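PDB 4GBM: CurM Sulfotransferase from Moorea producta, which probably transfers a sulfo group from the donor PAPS to a polyketide intermediate, activating it for a later step of curacin biosynthesis. Local coordinates for residues S157-Y161 and L235-N240. The protein carries 2 engineered substitutions. Sequence-based numbering, arbitrary orientation.
Sequences SKYIY and LCDFLN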
ATOM      1  N   SER A 157      12.941  -8.075  -5.952  1.00 10.74           N
ATOM      2  CA  SER A 157      11.594  -7.493  -5.982  1.00  9.76           C
ATOM      3  C   SER A 157      11.571  -6.166  -6.738  1.00  9.89           C
ATOM      4  O   SER A 157      12.592  -5.475  -6.853  1.00 10.35           O
ATOM      5  CB  SER A 157      11.059  -7.261  -4.566  1.00  9.10           C
ATOM      6  OG  SER A 157      10.939  -8.492  -3.873  1.00 11.17           O
ATOM      7  N   LYS A 158      10.395  -5.819  -7.252  1.00  9.20           N
ATOM      8  CA  LYS A 158      10.191  -4.519  -7.872  1.00  9.13           C
ATOM      9  C   LYS A 158       9.378  -3.628  -6.945  1.00  8.62           C
ATOM     10  O   LYS A 158       8.496  -4.099  -6.222  1.00  9.81           O
ATOM     11  CB  LYS A 158       9.491  -4.669  -9.221  1.00  9.70           C
ATOM     12  CG  LYS A 158      10.414  -5.159 -10.325  1.00 12.63           C
ATOM     13  CD  LYS A 158       9.691  -5.191 -11.663  1.00 15.20           C
ATOM     14  CE  LYS A 158      10.622  -5.621 -12.785  1.00 18.28           C
ATOM     15  NZ  LYS A 158      11.099  -7.024 -12.626  1.00 21.58           N
ATOM     16  N   TYR A 159       9.701  -2.342  -6.972  1.00  8.59           N
ATOM     17  CA  TYR A 159       9.079  -1.357  -6.096  1.00  8.20           C
ATOM     18  C   TYR A 159       8.378  -0.277  -6.882  1.00  8.53           C
ATOM     19  O   TYR A 159       8.987   0.393  -7.719  1.00  9.01           O
ATOM     20  CB  TYR A 159      10.144  -0.734  -5.199  1.00  8.76           C
ATOM     21  CG  TYR A 159      10.712  -1.736  -4.246  1.00  8.41           C
ATOM     22  CD1 TYR A 159      10.134  -1.932  -2.997  1.00  8.16           C
ATOM     23  CD2 TYR A 159      11.821  -2.509  -4.593  1.00  8.84           C
ATOM     24  CE1 TYR A 159      10.642  -2.867  -2.113  1.00 10.27           C
ATOM     25  CE2 TYR A 159      12.339  -3.451  -3.716  1.00  9.14           C
ATOM     26  CZ  TYR A 159      11.748  -3.617  -2.474  1.00  8.72           C
ATOM     27  OH  TYR A 159      12.253  -4.539  -1.602  1.00 10.98           O
ATOM     28  N   ILE A 160       7.083  -0.133  -6.616  1.00  7.81           N
ATOM     29  CA  ILE A 160       6.305   0.975  -7.149  1.00  7.99           C
ATOM     30  C   ILE A 160       6.238   2.045  -6.068  1.00  7.62           C
ATOM     31  O   ILE A 160       5.678   1.806  -4.995  1.00  8.90           O
ATOM     32  CB  ILE A 160       4.879   0.528  -7.513  1.00  7.63           C
ATOM     33  CG1 ILE A 160       4.904  -0.615  -8.530  1.00  8.03           C
ATOM     34  CG2 ILE A 160       4.057   1.716  -8.041  1.00  7.60           C
ATOM     35  CD1 ILE A 160       3.543  -1.318  -8.664  1.00  8.26           C
ATOM     36  N   TYR A 161       6.801   3.220  -6.358  1.00  7.78           N
ATOM     37  CA  TYR A 161       6.815   4.330  -5.414  1.00  7.51           C
ATOM     38  C   TYR A 161       5.706   5.287  -5.805  1.00  7.39           C
ATOM     39  O   TYR A 161       5.812   5.997  -6.810  1.00  7.83           O
ATOM     40  CB  TYR A 161       8.192   5.010  -5.431  1.00  7.82           C
ATOM     41  CG  TYR A 161       8.356   6.241  -4.555  1.00  7.84           C
ATOM     42  CD1 TYR A 161       7.549   6.464  -3.428  1.00  9.13           C
ATOM     43  CD2 TYR A 161       9.353   7.169  -4.841  1.00  9.07           C
ATOM     44  CE1 TYR A 161       7.728   7.600  -2.635  1.00  8.92           C
ATOM     45  CE2 TYR A 161       9.544   8.302  -4.057  1.00  9.02           C
ATOM     46  CZ  TYR A 161       8.734   8.507  -2.953  1.00 10.28           C
ATOM     47  OH  TYR A 161       8.923   9.633  -2.204  1.00  9.97           O
ATOM     48  N   LEU A 235       3.421   1.388 -16.315  1.00  9.82           N
ATOM     49  CA  LEU A 235       3.604   0.453 -15.197  1.00  9.39           C
ATOM     50  C   LEU A 235       3.670  -0.993 -15.699  1.00  9.84           C
ATOM     51  O   LEU A 235       4.487  -1.789 -15.221  1.00 10.63           O
ATOM     52  CB  LEU A 235       2.486   0.616 -14.157  1.00  9.16           C
ATOM     53  CG  LEU A 235       2.527  -0.357 -12.972  1.00  9.57           C
ATOM     54  CD1 LEU A 235       3.831  -0.193 -12.189  1.00 10.21           C
ATOM     55  CD2 LEU A 235       1.321  -0.143 -12.078  1.00  9.39           C
ATOM     56  N   CYS A 236       2.814  -1.324 -16.661  1.00 10.79           N
ATOM     57  CA  CYS A 236       2.822  -2.670 -17.250  1.00 11.11           C
ATOM     58  C   CYS A 236       4.167  -2.981 -17.898  1.00 11.67           C
ATOM     59  O   CYS A 236       4.680  -4.094 -17.762  1.00 13.17           O
ATOM     60  CB  CYS A 236       1.690  -2.840 -18.267  1.00 11.96           C
ATOM     61  SG  CYS A 236       0.080  -3.129 -17.496  1.00 15.25           S
ATOM     62  N   ASP A 237       4.743  -2.003 -18.595  1.00 11.31           N
ATOM     63  CA  ASP A 237       6.070  -2.182 -19.197  1.00 12.20           C
ATOM     64  C   ASP A 237       7.123  -2.441 -18.123  1.00 11.93           C
ATOM     65  O   ASP A 237       7.975  -3.318 -18.285  1.00 12.64           O
ATOM     66  CB  ASP A 237       6.466  -0.980 -20.062  1.00 12.86           C
ATOM     67  CG  ASP A 237       5.580  -0.819 -21.295  1.00 20.56           C
ATOM     68  OD1 ASP A 237       4.957  -1.809 -21.734  1.00 23.15           O
ATOM     69  OD2 ASP A 237       5.516   0.307 -21.833  1.00 26.07           O
ATOM     70  N   PHE A 238       7.038  -1.703 -17.018  1.00 11.07           N
ATOM     71  CA  PHE A 238       7.965  -1.887 -15.900  1.00 10.88           C
ATOM     72  C   PHE A 238       7.847  -3.286 -15.280  1.00 11.72           C
ATOM     73  O   PHE A 238       8.860  -3.938 -14.962  1.00 12.16           O
ATOM     74  CB  PHE A 238       7.718  -0.798 -14.852  1.00 10.87           C
ATOM     75  CG  PHE A 238       8.415  -1.033 -13.548  1.00 10.69           C
ATOM     76  CD1 PHE A 238       9.802  -0.949 -13.458  1.00 11.58           C
ATOM     77  CD2 PHE A 238       7.674  -1.324 -12.401  1.00  9.25           C
ATOM     78  CE1 PHE A 238      10.443  -1.155 -12.238  1.00 10.40           C
ATOM     79  CE2 PHE A 238       8.304  -1.532 -11.171  1.00 10.09           C
ATOM     80  CZ  PHE A 238       9.695  -1.453 -11.096  1.00  9.69           C
ATOM     81  N   LEU A 239       6.611  -3.749 -15.129  1.00 10.95           N
ATOM     82  CA  LEU A 239       6.341  -5.060 -14.535  1.00 11.64           C
ATOM     83  C   LEU A 239       6.516  -6.218 -15.519  1.00 12.75           C
ATOM     84  O   LEU A 239       6.502  -7.379 -15.107  1.00 13.60           O
ATOM     85  CB  LEU A 239       4.929  -5.087 -13.931  1.00 11.38           C
ATOM     86  CG  LEU A 239       4.649  -4.089 -12.802  1.00 10.57           C
ATOM     87  CD1 LEU A 239       3.184  -4.174 -12.372  1.00 10.77           C
ATOM     88  CD2 LEU A 239       5.587  -4.317 -11.619  1.00 11.79           C
ATOM     89  N   ASN A 240       6.683  -5.907 -16.806  1.00 13.37           N
ATOM     90  CA  ASN A 240       6.813  -6.935 -17.859  1.00 14.89           C
ATOM     91  C   ASN A 240       5.567  -7.815 -17.996  1.00 15.44           C
ATOM     92  O   ASN A 240       5.659  -9.031 -18.203  1.00 16.82           O
ATOM     93  CB  ASN A 240       8.065  -7.796 -17.647  1.00 17.47           C
ATOM     94  CG  ASN A 240       9.342  -6.988 -17.701  1.00 21.76           C
ATOM     95  OD1 ASN A 240       9.581  -6.237 -18.650  1.00 27.09           O
ATOM     96  ND2 ASN A 240      10.181  -7.144 -16.681  1.00 26.81           N
TER
HETATM   97  O   HOH W   1       8.155  -8.249 -12.875  1.00 30.79           O
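Lys158 CD lies over one face of the Phe238 ring, the lysine chain and the phenylalanine running alongside one another in opposite senses. Lys158 CD sits 4.0 Å from the Phe238 ring centroid, shifted toward the rim in a CH-pi contact, and Lys158 CB meets the rim atom Phe238 CZ at 3.7 Å. Deeper in, Ile160 and Leu235 meet roughly perpendicular, methyl CD1 of Ile160 3.7 Å from CD1 of Leu235. Leu235 reaches there with CG anti to its own backbone N (chi1 177°), and Ile219 of the neighbouring strand touches both residues. This is the alpha/beta layering of the P-loop-like sulfotransferase fold: helix 228-239 lies on the parallel sheet, its end 235-239 nearly antiparallel to strand residues 158-161 (160°), while His217 stacks with Phe238. Toward solvent the packing thins out. Lys158 CE passes 3.3 Å from Phe238 O, and the lysine chain then bends at chi4 (65°). One water, 3.2 Å from Lys158 NZ, links it to Leu239 O. Next to it Asn240, with positive phi, ends the helix in a Schellman motif. With an alanine here at Lys158, much of that Phe238 face would probably be uncovered and the water would lose its ammonium partner.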